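Local structure of gluconate kinase (Lactobacillus acidophilus, 3LL3) at residues 239-251 against 446-458. The protein is a sugar kinase of the FGGY family that binds ATP and D-xylulose and probably phosphorylates a sugar or sugar acid such as gluconate. Numbering follows the deposited sequence.
Sequences DGYLSTIGVNAID and QDLSEIGQFAQAD. With XUL (D-xylulose), chain E.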
loop_
_atom_site.group_PDB
_atom_site.type_symbol
_atom_site.label_atom_id
_atom_site.label_comp_id
_atom_site.label_asym_id
_atom_site.label_seq_id
_atom_site.Cartn_x
_atom_site.Cartn_y
_atom_site.Cartn_z
ATOM N N ASP A 239 34.573 6.939 -1.295
ATOM C CA ASP A 239 33.974 6.270 -0.142
ATOM C C ASP A 239 33.394 4.909 -0.544
ATOM O O ASP A 239 33.479 3.938 0.205
ATOM C CB ASP A 239 32.898 7.163 0.486
ATOM C CG ASP A 239 31.845 7.631 -0.519
ATOM O OD1 ASP A 239 31.899 7.227 -1.701
ATOM O OD2 ASP A 239 30.949 8.418 -0.135
ATOM N N GLY A 240 32.828 4.835 -1.744
ATOM C CA GLY A 240 32.279 3.591 -2.262
ATOM C C GLY A 240 33.296 2.470 -2.387
ATOM O O GLY A 240 33.054 1.343 -1.944
ATOM N N TYR A 241 34.436 2.775 -2.995
ATOM C CA TYR A 241 35.498 1.797 -3.164
ATOM C C TYR A 241 36.126 1.431 -1.832
ATOM O O TYR A 241 36.299 0.256 -1.524
ATOM C CB TYR A 241 36.584 2.356 -4.076
ATOM C CG TYR A 241 37.787 1.450 -4.172
ATOM C CD1 TYR A 241 37.733 0.258 -4.888
ATOM C CD2 TYR A 241 38.964 1.775 -3.527
ATOM C CE1 TYR A 241 38.846 -0.573 -4.973
ATOM C CE2 TYR A 241 40.073 0.953 -3.603
ATOM C CZ TYR A 241 40.009 -0.215 -4.328
ATOM O OH TYR A 241 41.126 -1.013 -4.380
ATOM N N LEU A 242 36.510 2.450 -1.062
ATOM C CA LEU A 242 37.168 2.232 0.210
ATOM C C LEU A 242 36.272 1.485 1.216
ATOM O O LEU A 242 36.757 0.617 1.942
ATOM C CB LEU A 242 37.669 3.553 0.784
ATOM C CG LEU A 242 38.836 4.141 -0.024
ATOM C CD1 LEU A 242 39.347 5.439 0.587
ATOM C CD2 LEU A 242 39.958 3.137 -0.142
ATOM N N SER A 243 34.989 1.835 1.263
ATOM C CA SER A 243 34.039 1.151 2.125
ATOM C C SER A 243 33.930 -0.329 1.767
ATOM O O SER A 243 33.634 -1.138 2.624
ATOM C CB SER A 243 32.651 1.788 2.028
ATOM O OG SER A 243 32.648 3.013 2.724
ATOM N N THR A 244 34.146 -0.662 0.494
ATOM C CA THR A 244 34.089 -2.049 0.028
ATOM C C THR A 244 35.344 -2.851 0.422
ATOM O O THR A 244 35.241 -3.914 1.084
ATOM C CB THR A 244 33.871 -2.119 -1.498
ATOM O OG1 THR A 244 32.732 -1.333 -1.849
ATOM C CG2 THR A 244 33.640 -3.568 -1.940
ATOM N N ILE A 245 36.525 -2.364 0.038
ATOM C CA ILE A 245 37.729 -3.048 0.486
ATOM C C ILE A 245 37.905 -2.925 2.007
ATOM O O ILE A 245 38.512 -3.784 2.624
ATOM C CB ILE A 245 39.017 -2.603 -0.249
ATOM C CG1 ILE A 245 39.430 -1.187 0.157
ATOM C CG2 ILE A 245 38.844 -2.711 -1.767
ATOM C CD1 ILE A 245 40.856 -0.807 -0.320
ATOM N N GLY A 246 37.361 -1.866 2.606
ATOM C CA GLY A 246 37.416 -1.673 4.052
ATOM C C GLY A 246 36.633 -2.689 4.893
ATOM O O GLY A 246 36.776 -2.733 6.134
ATOM N N VAL A 247 35.800 -3.489 4.229
ATOM C CA VAL A 247 35.096 -4.600 4.877
ATOM C C VAL A 247 35.614 -5.928 4.335
ATOM O O VAL A 247 34.972 -6.975 4.466
ATOM C CB VAL A 247 33.550 -4.500 4.753
ATOM C CG1 VAL A 247 33.032 -3.229 5.438
ATOM C CG2 VAL A 247 33.072 -4.592 3.284
ATOM N N ASN A 248 36.801 -5.865 3.737
ATOM C CA ASN A 248 37.483 -7.041 3.199
ATOM C C ASN A 248 36.749 -7.718 2.055
ATOM O O ASN A 248 36.898 -8.919 1.841
ATOM C CB ASN A 248 37.752 -8.068 4.297
ATOM C CG ASN A 248 38.916 -8.971 3.962
ATOM O OD1 ASN A 248 39.789 -8.590 3.184
ATOM N ND2 ASN A 248 38.937 -10.172 4.540
ATOM N N ALA A 249 35.926 -6.969 1.334
ATOM C CA ALA A 249 35.266 -7.538 0.161
ATOM C C ALA A 249 36.060 -7.155 -1.073
ATOM O O ALA A 249 35.661 -6.274 -1.829
ATOM C CB ALA A 249 33.813 -7.069 0.058
ATOM N N ILE A 250 37.191 -7.820 -1.275
ATOM C CA ILE A 250 38.181 -7.352 -2.262
ATOM C C ILE A 250 37.990 -8.030 -3.611
ATOM O O ILE A 250 38.587 -7.621 -4.616
ATOM C CB ILE A 250 39.618 -7.580 -1.775
ATOM C CG1 ILE A 250 39.874 -9.079 -1.647
ATOM C CG2 ILE A 250 39.833 -6.888 -0.436
ATOM C CD1 ILE A 250 41.246 -9.422 -1.169
ATOM N N ASP A 251 37.140 -9.051 -3.642
ATOM C CA ASP A 251 36.887 -9.754 -4.899
ATOM C C ASP A 251 35.444 -10.228 -5.017
ATOM O O ASP A 251 34.644 -10.068 -4.086
ATOM C CB ASP A 251 37.874 -10.912 -5.117
ATOM C CG ASP A 251 37.827 -11.948 -4.005
ATOM O OD1 ASP A 251 36.721 -12.293 -3.526
ATOM O OD2 ASP A 251 38.918 -12.425 -3.618
ATOM N N GLN A 446 51.910 -4.875 1.103
ATOM C CA GLN A 446 52.022 -4.955 -0.346
ATOM C C GLN A 446 50.693 -5.263 -1.069
ATOM O O GLN A 446 50.162 -4.417 -1.785
ATOM C CB GLN A 446 53.094 -5.968 -0.739
ATOM C CG GLN A 446 53.067 -6.326 -2.214
ATOM C CD GLN A 446 54.119 -7.359 -2.577
ATOM O OE1 GLN A 446 53.836 -8.337 -3.279
ATOM N NE2 GLN A 446 55.341 -7.152 -2.094
ATOM N N ASP A 447 50.169 -6.471 -0.904
ATOM C CA ASP A 447 48.960 -6.862 -1.640
ATOM C C ASP A 447 47.679 -6.387 -0.964
ATOM O O ASP A 447 47.600 -6.254 0.254
ATOM C CB ASP A 447 48.869 -8.385 -1.821
ATOM C CG ASP A 447 50.108 -8.978 -2.461
ATOM O OD1 ASP A 447 50.898 -8.224 -3.066
ATOM O OD2 ASP A 447 50.292 -10.212 -2.350
ATOM N N LEU A 448 46.661 -6.174 -1.773
ATOM C CA LEU A 448 45.377 -5.707 -1.279
ATOM C C LEU A 448 44.781 -6.633 -0.227
ATOM O O LEU A 448 44.212 -6.169 0.752
ATOM C CB LEU A 448 44.413 -5.562 -2.440
ATOM C CG LEU A 448 43.134 -4.797 -2.135
ATOM C CD1 LEU A 448 43.473 -3.353 -1.851
ATOM C CD2 LEU A 448 42.185 -4.918 -3.333
ATOM N N SER A 449 44.933 -7.942 -0.433
ATOM C CA SER A 449 44.356 -8.949 0.458
ATOM C C SER A 449 44.834 -8.781 1.888
ATOM O O SER A 449 44.209 -9.261 2.836
ATOM C CB SER A 449 44.681 -10.363 -0.038
ATOM O OG SER A 449 46.080 -10.582 -0.125
ATOM N N GLU A 450 45.955 -8.096 2.057
ATOM C CA GLU A 450 46.494 -7.929 3.393
ATOM C C GLU A 450 45.603 -7.044 4.267
ATOM O O GLU A 450 45.760 -7.021 5.476
ATOM C CB GLU A 450 47.945 -7.408 3.340
ATOM C CG GLU A 450 48.915 -8.370 2.651
ATOM C CD GLU A 450 50.254 -7.727 2.321
ATOM O OE1 GLU A 450 50.622 -6.747 3.000
ATOM O OE2 GLU A 450 50.940 -8.201 1.388
ATOM N N ILE A 451 44.672 -6.317 3.657
ATOM C CA ILE A 451 43.753 -5.466 4.417
ATOM C C ILE A 451 42.920 -6.298 5.387
ATOM O O ILE A 451 42.406 -5.789 6.382
ATOM C CB ILE A 451 42.819 -4.651 3.497
ATOM C CG1 ILE A 451 42.248 -3.454 4.255
ATOM C CG2 ILE A 451 41.695 -5.541 2.932
ATOM C CD1 ILE A 451 41.571 -2.439 3.360
ATOM N N GLY A 452 42.801 -7.586 5.096
ATOM C CA GLY A 452 42.099 -8.515 5.969
ATOM C C GLY A 452 42.582 -8.500 7.405
ATOM O O GLY A 452 41.830 -8.812 8.326
ATOM N N GLN A 453 43.841 -8.145 7.628
ATOM C CA GLN A 453 44.318 -8.174 8.998
ATOM C C GLN A 453 43.766 -7.009 9.794
ATOM O O GLN A 453 43.743 -7.047 11.026
ATOM C CB GLN A 453 45.839 -8.241 9.081
ATOM C CG GLN A 453 46.569 -7.111 8.458
ATOM C CD GLN A 453 48.073 -7.326 8.520
ATOM O OE1 GLN A 453 48.689 -7.255 9.600
ATOM N NE2 GLN A 453 48.674 -7.600 7.362
ATOM N N PHE A 454 43.295 -5.989 9.085
ATOM C CA PHE A 454 42.773 -4.798 9.733
ATOM C C PHE A 454 41.254 -4.815 9.745
ATOM O O PHE A 454 40.632 -4.418 10.722
ATOM C CB PHE A 454 43.316 -3.550 9.024
ATOM C CG PHE A 454 44.813 -3.510 9.002
ATOM C CD1 PHE A 454 45.516 -3.225 10.160
ATOM C CD2 PHE A 454 45.513 -3.842 7.860
ATOM C CE1 PHE A 454 46.891 -3.228 10.169
ATOM C CE2 PHE A 454 46.890 -3.837 7.855
ATOM C CZ PHE A 454 47.581 -3.531 9.013
ATOM N N ALA A 455 40.677 -5.280 8.641
ATOM C CA ALA A 455 39.239 -5.313 8.460
ATOM C C ALA A 455 38.785 -6.685 8.890
ATOM O O ALA A 455 38.621 -7.570 8.062
ATOM C CB ALA A 455 38.879 -5.063 6.987
ATOM N N GLN A 456 38.605 -6.873 10.191
ATOM C CA GLN A 456 38.288 -8.198 10.700
ATOM C C GLN A 456 36.790 -8.444 10.911
ATOM O O GLN A 456 36.029 -7.536 11.256
ATOM C CB GLN A 456 39.079 -8.478 11.980
ATOM C CG GLN A 456 40.569 -8.571 11.734
ATOM C CD GLN A 456 41.289 -9.311 12.830
ATOM O OE1 GLN A 456 40.848 -10.379 13.271
ATOM N NE2 GLN A 456 42.416 -8.752 13.278
ATOM N N ALA A 457 36.397 -9.691 10.691
ATOM C CA ALA A 457 35.023 -10.142 10.828
ATOM C C ALA A 457 34.657 -10.353 12.300
ATOM O O ALA A 457 35.490 -10.766 13.102
ATOM C CB ALA A 457 34.850 -11.431 10.064
ATOM N N ASP A 458 33.401 -10.082 12.643
ATOM C CA ASP A 458 32.949 -10.185 14.020
ATOM C C ASP A 458 32.050 -11.397 14.218
ATOM O O ASP A 458 32.446 -12.354 14.873
ATOM C CB ASP A 458 32.199 -8.930 14.457
ATOM C CG ASP A 458 31.890 -8.936 15.942
ATOM O OD1 ASP A 458 32.667 -9.561 16.685
ATOM O OD2 ASP A 458 30.882 -8.339 16.373
HETATM C C1 XUL E . 28.437 5.792 -4.490
HETATM C C2 XUL E . 27.367 6.738 -5.063
HETATM C C3 XUL E . 26.776 7.875 -4.184
HETATM C C4 XUL E . 27.547 8.191 -2.888
HETATM C C5 XUL E . 28.896 8.897 -3.124
HETATM O O1 XUL E . 27.924 4.484 -4.407
HETATM O O2 XUL E . 26.958 6.555 -6.185
HETATM O O3 XUL E . 25.471 7.528 -3.792
HETATM O O4 XUL E . 26.728 9.027 -2.104
HETATM O O5 XUL E . 29.296 9.625 -1.987
HETATM O O HOH W 1 38.191 -10.125 7.361
HETATM O O HOH W 2 41.611 -10.102 2.300
#
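The Tyr-241 hydroxyl OH lies 4.2 Å from both Leu-448 methyls, CD1 and CD2, at the edge of an apolar contact between helix 239-245 of the FGGY kinase fold, with residues 246-251 after it, and the 3-10 turns 448-453. The helix begins at the sugar site, where Asp-239 OD2 accepts a hydrogen bond from O5 of D-xylulose, and its far end packs here. Ile-245 lies at about a right angle to both Leu-448 and Ile-451, its CD1 4.0 Å from Leu-448 CD1, while Ala-433 and Phe-436 of helix 429-441 extend this apolar core. In Ile-451, CG1 anti to the backbone N and an extended chi2 together bring CD1 in against the backbone, 3.4 Å from Ile-245 O. Gly-246 O then receives the methyl of Ala-455, with CB at 3.3 Å. A Schellman motif ends the helix, Ala-249 N bonding to Thr-244 O and Asn-248 N to Ile-245 O, with Asn-248, at positive phi (64°), as the C' residue. The Asn-248 side chain lies over Gly-452, its OD1 3.6 Å from both Gly-452 CA and Ile-451 CG2. No direct hydrogen bond crosses; one water bridges OD1 and Ser-449 O, and another donates to Ala-455 O and accepts a weak bond from ND2. Beyond, Ile-250 CB rests on Leu-448 CD2 and its CG2 on Ile-451 CG2, the two isoleucines running alongside each other and pointing opposite ways. With CG1 tucked over the backbone (chi1 65°) and an extended chi2, Ile-250 lays CD1 on Ser-449, 3.5 Å from CA and 3.7 Å from CB.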